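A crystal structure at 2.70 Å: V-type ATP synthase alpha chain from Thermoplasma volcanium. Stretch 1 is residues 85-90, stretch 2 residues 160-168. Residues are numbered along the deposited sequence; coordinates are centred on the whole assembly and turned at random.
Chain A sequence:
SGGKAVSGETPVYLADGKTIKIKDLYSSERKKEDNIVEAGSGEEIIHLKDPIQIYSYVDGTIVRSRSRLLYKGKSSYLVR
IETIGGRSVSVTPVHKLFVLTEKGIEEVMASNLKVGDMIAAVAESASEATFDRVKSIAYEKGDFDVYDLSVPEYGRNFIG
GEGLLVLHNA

Stretch 1 85-90: GGRSVS
Stretch 2, residues 160-168: GGEGLLVLH

A single antiparallel bridge, one arginine bond to a turn carbonyl and a small apolar cluster join the two stretches, burying 379 Å² in total. Ser88 pairs with Glu162, CA to CA 5.0 Å. Ser88 N donates to Glu162 O at 3.0 Å; the return bond, Glu162 N to Ser88 O, is 2.9 Å but weak. Arg87 lies across from Gly163 and Val89 across from Gly161.

Gly161 to Leu164 form a type II turn. Gly160 N bonds Leu165 O at 2.9 Å. Gly161 (phi/psi 83/171) and Gly163 (102/24) suit glycine: a CB would clash with Ser88 O at Gly161 and with Arg87 CG at Gly163.

Arg87 (-97/147; chi1 m, chi2 t, chi3 t, chi4 83°) extends along the turn. Its NE donates to Gly163 O at 2.7 Å, with the carbonyl near the guanidinium plane. A water accepts from Arg87 NH2 at 2.9 Å and donates weakly to Gly163 O at 3.3 Å.

Ser88 (-150/149, chi1 p) points CB away, Val89 (-158/143, chi1 p) toward. Val89 CG1 meets Leu165 CD1 at 3.5 Å, and Val89 CG2 meets Leu167 CD1 at 4.1 Å. Both leucines are m,t. All three are buried, as suits apolar side chains. Glu162 (m,m) starts toward stretch 1, but its exposed carboxylate end leads away.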

# COMPACT_ATOMS: atom_id res chain seq x y z
N GLY A 85 0.93 18.05 0.97
CA GLY A 85 1.71 17.78 2.15
C GLY A 85 2.97 16.95 1.96
O GLY A 85 3.59 16.53 2.95
N GLY A 86 3.35 16.69 0.71
CA GLY A 86 4.59 15.98 0.43
C GLY A 86 4.50 14.47 0.57
O GLY A 86 5.49 13.81 0.79
N ARG A 87 3.29 13.94 0.46
CA ARG A 87 3.10 12.50 0.55
C ARG A 87 3.03 11.91 -0.85
O ARG A 87 2.53 12.55 -1.78
CB ARG A 87 1.82 12.19 1.30
CG ARG A 87 1.82 12.68 2.71
CD ARG A 87 0.59 12.23 3.44
NE ARG A 87 0.78 12.41 4.86
CZ ARG A 87 0.60 13.56 5.49
NH1 ARG A 87 0.19 14.64 4.83
NH2 ARG A 87 0.83 13.63 6.79
N SER A 88 3.52 10.69 -1.00
CA SER A 88 3.55 10.04 -2.31
C SER A 88 3.44 8.52 -2.26
O SER A 88 3.88 7.87 -1.30
CB SER A 88 4.79 10.45 -3.08
OG SER A 88 5.93 9.82 -2.53
N VAL A 89 2.83 7.97 -3.30
CA VAL A 89 2.87 6.54 -3.52
C VAL A 89 2.60 6.29 -5.02
O VAL A 89 1.86 7.04 -5.66
CB VAL A 89 1.86 5.82 -2.61
CG1 VAL A 89 0.43 6.20 -2.98
CG2 VAL A 89 2.07 4.30 -2.64
N SER A 90 3.26 5.29 -5.58
CA SER A 90 2.99 4.89 -6.96
C SER A 90 2.26 3.56 -6.86
O SER A 90 2.72 2.62 -6.18
CB SER A 90 4.27 4.76 -7.80
OG SER A 90 4.99 5.98 -7.90
N GLY A 160 1.33 2.78 3.92
CA GLY A 160 2.54 2.71 3.14
C GLY A 160 2.77 3.98 2.34
O GLY A 160 1.95 4.90 2.35
N GLY A 161 3.89 4.02 1.63
CA GLY A 161 4.23 5.20 0.88
C GLY A 161 4.91 6.25 1.74
O GLY A 161 5.00 6.14 2.97
N GLU A 162 5.42 7.27 1.08
CA GLU A 162 5.96 8.41 1.77
C GLU A 162 4.83 9.18 2.47
O GLU A 162 4.00 9.79 1.80
CB GLU A 162 6.64 9.31 0.75
CG GLU A 162 8.00 8.83 0.36
CD GLU A 162 8.98 9.06 1.48
OE1 GLU A 162 8.75 10.00 2.29
OE2 GLU A 162 9.97 8.30 1.54
N GLY A 163 4.79 9.15 3.80
CA GLY A 163 3.85 10.00 4.51
C GLY A 163 2.64 9.25 5.00
O GLY A 163 1.58 9.84 5.21
N LEU A 164 2.79 7.93 5.16
CA LEU A 164 1.78 7.08 5.75
C LEU A 164 0.42 7.21 5.07
O LEU A 164 -0.60 7.50 5.72
CB LEU A 164 1.64 7.37 7.25
CG LEU A 164 2.90 7.52 8.09
CD1 LEU A 164 2.52 7.75 9.52
CD2 LEU A 164 3.78 6.31 8.02
N LEU A 165 0.39 7.01 3.76
CA LEU A 165 -0.88 6.94 3.06
C LEU A 165 -1.59 5.63 3.41
O LEU A 165 -0.95 4.62 3.81
CB LEU A 165 -0.67 7.07 1.56
CG LEU A 165 -0.04 8.39 1.15
CD1 LEU A 165 0.59 8.29 -0.23
CD2 LEU A 165 -1.09 9.51 1.18
N VAL A 166 -2.91 5.66 3.27
CA VAL A 166 -3.74 4.56 3.67
C VAL A 166 -4.28 3.92 2.42
O VAL A 166 -5.01 4.56 1.63
CB VAL A 166 -4.92 5.02 4.57
CG1 VAL A 166 -5.75 3.81 5.04
CG2 VAL A 166 -4.40 5.83 5.77
N LEU A 167 -3.93 2.64 2.23
CA LEU A 167 -4.20 1.98 0.96
C LEU A 167 -5.18 0.85 1.14
O LEU A 167 -4.97 -0.04 1.97
CB LEU A 167 -2.89 1.49 0.35
CG LEU A 167 -1.95 2.69 0.15
CD1 LEU A 167 -0.49 2.34 -0.03
CD2 LEU A 167 -2.45 3.47 -1.04
N HIS A 168 -6.27 0.91 0.39
CA HIS A 168 -7.27 -0.15 0.43
C HIS A 168 -6.94 -1.32 -0.50
O HIS A 168 -7.45 -1.40 -1.64
CB HIS A 168 -8.65 0.37 0.09
CG HIS A 168 -9.72 -0.64 0.30
ND1 HIS A 168 -10.63 -0.98 -0.68
CD2 HIS A 168 -10.01 -1.43 1.36
CE1 HIS A 168 -11.44 -1.91 -0.22
NE2 HIS A 168 -11.09 -2.20 1.02
O HOH W 1 2.19 11.37 8.05